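Local structure of 5-Carboxyvanillate Decarboxylase (Novosphingobium aromaticivorans, 4QRN) at residues 243-247 / 248-252; 55-59 / 60-64. The protein probably catalyses the metal-dependent decarboxylation of 5-carboxyvanillate, as an amidohydrolase-family enzyme that holds manganese in its active site. All coordinates share one frame; numbering follows the deposited sequence. Where two conformers were deposited one is given.

Contact 1 (243-247 / 248-252); sequences LRLIT and IGIFD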
# COMPACT_ATOMS: atom_id res chain seq x y z
N LEU A 243 -1.78 -10.45 3.17
CA LEU A 243 -0.60 -11.00 2.51
C LEU A 243 0.10 -12.05 3.39
O LEU A 243 0.52 -13.09 2.90
CB LEU A 243 0.35 -9.88 2.12
CG LEU A 243 1.58 -10.30 1.32
CD1 LEU A 243 1.23 -11.05 0.04
CD2 LEU A 243 2.43 -9.06 0.99
N ARG A 244 0.22 -11.78 4.69
CA ARG A 244 0.81 -12.72 5.67
C ARG A 244 0.06 -14.04 5.67
O ARG A 244 0.64 -15.11 5.76
CB ARG A 244 0.74 -12.13 7.10
CG ARG A 244 1.85 -11.13 7.40
CD ARG A 244 1.86 -10.54 8.82
NE ARG A 244 2.01 -11.55 9.86
CZ ARG A 244 2.72 -11.42 10.98
NH1 ARG A 244 2.71 -12.39 11.86
NH2 ARG A 244 3.44 -10.33 11.22
N LEU A 245 -1.27 -13.95 5.62
CA LEU A 245 -2.07 -15.16 5.61
C LEU A 245 -1.90 -15.94 4.31
O LEU A 245 -1.79 -17.17 4.33
CB LEU A 245 -3.53 -14.81 5.83
CG LEU A 245 -3.88 -14.55 7.29
CD1 LEU A 245 -5.23 -13.83 7.41
CD2 LEU A 245 -3.93 -15.87 8.07
N ILE A 246 -1.87 -15.24 3.17
CA ILE A 246 -1.65 -15.94 1.91
C ILE A 246 -0.30 -16.65 1.96
O ILE A 246 -0.19 -17.84 1.62
CB ILE A 246 -1.74 -14.97 0.72
CG1 ILE A 246 -3.18 -14.43 0.56
CG2 ILE A 246 -1.24 -15.65 -0.55
CD1 ILE A 246 -3.28 -13.27 -0.39
N THR A 247 0.74 -15.95 2.38
CA THR A 247 2.08 -16.48 2.28
C THR A 247 2.42 -17.51 3.35
O THR A 247 3.37 -18.27 3.17
CB THR A 247 3.15 -15.38 2.19
OG1 THR A 247 3.10 -14.55 3.36
CG2 THR A 247 2.94 -14.54 0.92
N ILE A 248 1.65 -17.58 4.44
CA ILE A 248 1.80 -18.69 5.39
C ILE A 248 1.11 -19.95 4.87
O ILE A 248 1.26 -21.03 5.44
CB ILE A 248 1.29 -18.32 6.81
CG1 ILE A 248 2.00 -19.14 7.90
CG2 ILE A 248 -0.23 -18.47 6.95
CD1 ILE A 248 3.49 -18.84 8.01
N GLY A 249 0.35 -19.83 3.79
CA GLY A 249 -0.32 -20.98 3.20
C GLY A 249 -1.71 -21.26 3.74
O GLY A 249 -2.16 -22.40 3.65
N ILE A 250 -2.41 -20.24 4.23
CA ILE A 250 -3.70 -20.49 4.85
C ILE A 250 -4.67 -21.18 3.88
O ILE A 250 -5.50 -21.98 4.32
CB ILE A 250 -4.32 -19.19 5.45
CG1 ILE A 250 -5.39 -19.51 6.49
CG2 ILE A 250 -4.91 -18.30 4.38
CD1 ILE A 250 -4.85 -20.13 7.74
N PHE A 251 -4.58 -20.85 2.59
CA PHE A 251 -5.53 -21.42 1.64
C PHE A 251 -5.10 -22.78 1.11
O PHE A 251 -5.89 -23.45 0.44
CB PHE A 251 -5.78 -20.46 0.49
CG PHE A 251 -6.37 -19.16 0.91
CD1 PHE A 251 -7.54 -19.11 1.67
CD2 PHE A 251 -5.75 -17.97 0.58
CE1 PHE A 251 -8.11 -17.89 2.05
CE2 PHE A 251 -6.32 -16.73 0.95
CZ PHE A 251 -7.49 -16.70 1.70
N ASP A 252 -3.86 -23.19 1.39
CA ASP A 252 -3.50 -24.59 1.18
C ASP A 252 -4.01 -25.44 2.34
O ASP A 252 -4.45 -26.57 2.16
CB ASP A 252 -1.97 -24.73 1.03
CG ASP A 252 -1.44 -24.13 -0.26
OD1 ASP A 252 -2.25 -23.80 -1.16
OD2 ASP A 252 -0.20 -24.01 -0.38
O HOH W 1 -2.40 -19.50 0.93
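Leu245 and Ile246, in the last turn of helix 233-248, are met by Gly249, Ile250 and Phe251 where the helix closes in a Schellman motif and the short helix 250-253 begins. Two backbone bonds define the motif. Ile250 N reaches back to Leu245 O at 3.1 Å, and Gly249 N bonds Ile246 O at 3.0 Å. Gly249 takes a positive phi of 90°, where a side chain would press on the preceding carbonyl oxygen; it is also the N-cap of the next helix.

The apolar contacts follow the turn. Ile250 CG2 lies 4.0 Å from Leu245 CB and also sits over the centre of the Phe251 ring, 3.7 Å above its plane. Ile246 CG1 comes to the edge of that ring, near its plane, 3.9 Å from Phe251 CE2. Phe197 of helix 194-203 packs on both Leu245 and Ile250.

Thr247 turns OG1 back along the helix (chi1 60°) to donate to Leu243 O at 3.0 Å, and Arg290 NH1 bonds the same hydroxyl. A valine here would probably leave Arg290 NH1 without that partner and Leu243 O with one donor fewer.

A water extends the turn, donating to Ile246 O at 2.8 Å and accepting from Phe251 N at 3.1 Å.

Contact 2 (55-59 / 60-64); sequences RMIRD and GTADK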
# COMPACT_ATOMS: atom_id res chain seq x y z
N ARG A 55 -12.36 4.67 28.61
CA ARG A 55 -11.73 4.26 29.86
C ARG A 55 -10.26 3.91 29.63
O ARG A 55 -9.39 4.30 30.43
CB ARG A 55 -12.48 3.05 30.43
CG ARG A 55 -12.01 2.61 31.80
CD ARG A 55 -12.65 1.29 32.16
NE ARG A 55 -11.97 0.17 31.51
CZ ARG A 55 -12.56 -0.96 31.13
NH1 ARG A 55 -13.87 -1.11 31.23
NH2 ARG A 55 -11.84 -1.94 30.60
N MET A 56 -9.97 3.19 28.55
CA MET A 56 -8.60 2.78 28.24
C MET A 56 -7.74 3.98 27.87
O MET A 56 -6.55 4.04 28.21
CB MET A 56 -8.61 1.78 27.07
CG MET A 56 -9.23 0.45 27.48
SD MET A 56 -9.34 -0.74 26.11
CE MET A 56 -7.62 -0.98 25.69
N ILE A 57 -8.34 4.96 27.19
CA ILE A 57 -7.61 6.18 26.89
C ILE A 57 -7.28 6.93 28.19
O ILE A 57 -6.15 7.37 28.41
CB ILE A 57 -8.38 7.05 25.89
CG1 ILE A 57 -8.45 6.32 24.53
CG2 ILE A 57 -7.73 8.43 25.75
CD1 ILE A 57 -9.45 6.94 23.57
N ARG A 58 -8.27 7.03 29.08
CA ARG A 58 -8.09 7.75 30.34
C ARG A 58 -7.05 7.08 31.23
O ARG A 58 -6.27 7.76 31.91
CB ARG A 58 -9.40 7.82 31.12
CG ARG A 58 -10.45 8.77 30.59
CD ARG A 58 -11.52 9.06 31.65
NE ARG A 58 -12.03 7.84 32.29
CZ ARG A 58 -13.08 7.13 31.86
NH1 ARG A 58 -13.76 7.50 30.78
NH2 ARG A 58 -13.45 6.05 32.54
N ASP A 59 -7.03 5.74 31.24
CA ASP A 59 -6.14 5.04 32.16
C ASP A 59 -4.79 4.66 31.55
O ASP A 59 -3.95 4.08 32.23
CB ASP A 59 -6.82 3.86 32.88
CG ASP A 59 -7.03 2.66 32.00
OD1 ASP A 59 -6.48 2.58 30.89
OD2 ASP A 59 -7.75 1.75 32.47
N GLY A 60 -4.56 5.03 30.30
CA GLY A 60 -3.27 4.80 29.67
C GLY A 60 -3.04 3.41 29.11
O GLY A 60 -1.94 3.12 28.67
N THR A 61 -4.06 2.56 29.08
CA THR A 61 -3.88 1.22 28.55
C THR A 61 -4.27 1.13 27.07
O THR A 61 -3.98 0.12 26.42
CB THR A 61 -4.68 0.17 29.34
OG1 THR A 61 -6.08 0.48 29.29
CG2 THR A 61 -4.22 0.10 30.80
N ALA A 62 -4.89 2.17 26.53
CA ALA A 62 -5.14 2.25 25.08
C ALA A 62 -3.84 2.34 24.31
O ALA A 62 -2.91 3.06 24.73
CB ALA A 62 -5.94 3.48 24.80
N ASP A 63 -3.76 1.63 23.18
CA ASP A 63 -2.61 1.77 22.31
C ASP A 63 -2.70 3.08 21.54
O ASP A 63 -3.69 3.81 21.62
CB ASP A 63 -2.36 0.52 21.45
CG ASP A 63 -3.37 0.29 20.33
OD1 ASP A 63 -4.29 1.12 20.09
OD2 ASP A 63 -3.23 -0.77 19.67
N LYS A 64 -1.64 3.43 20.83
CA LYS A 64 -1.63 4.72 20.15
C LYS A 64 -2.73 4.83 19.10
O LYS A 64 -3.31 5.90 18.88
CB LYS A 64 -0.27 4.98 19.50
CG LYS A 64 0.85 5.18 20.54
CD LYS A 64 2.15 5.57 19.86
CE LYS A 64 3.28 5.75 20.83
NZ LYS A 64 4.40 6.46 20.16
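Met56, Ile57 and Asp59 meet Gly60, Thr61 and Ala62 in a local contact at the protein surface, where helix 47-59 gives way to the short loop leading into helix 64-75. The polar side of the contact belongs to Asp59 and Thr61. Asp59 swings its carboxylate between its own backbone N and carbonyl carbon (chi1 75°), which brings OD1 over the turn to accept two bonds from one residue. Thr61 OG1 donates to Asp59 OD1 at 2.7 Å on the syn lone pair, and Thr61 N reaches that oxygen at 3.0 Å, nearly along its C-O axis. Two donors on one oxygen probably restrain the carboxylate, and the hydroxyl bond helps to hold Thr61 at its rotamer.

The backbone forms a Schellman motif, with Gly60 at a positive phi of 82°. Both of its returning bonds are weak: Thr61 N to Met56 O is poorly angled, and Gly60 N to Ile57 O is long at 3.4 Å. Ala62 N makes a straighter bond to Met56 O, 3.0 Å.

On the apolar side, Ala62 CB points back at the helix, 3.8 Å from Ile57 CG1 and 3.9 Å from Met56 CB. The Met56 chain bends at its thioether, carrying CE to 3.9 Å from Thr61 O. Leu119 and Met66 also pack on Met56, and Asp63 OD1 caps the following helix at Met66 N.

Overall arrangement
Contacts 1 and 2 are both helix ends closed by a glycine at positive phi, but they lie far apart: their centres are 33 Å from each other and their nearest atoms about 14 Å, without touching. Along the chain, contact 2 is complete before contact 1 begins. Residues 55-64 follow strand 38-44, which carries the manganese ligand Glu41, whereas residues 243-252 lead toward strand 259-261, and both strands belong to the parallel barrel expected of an amidohydrolase. Neither contact supplies a metal ligand. In contact 1 the Leu245 side chain is about 12 Å from that of the manganese ligand His210; in contact 2 the Ile57 side chain is about 12 Å from a bound 4-hydroxy-3-methoxy-5-nitrobenzoic acid.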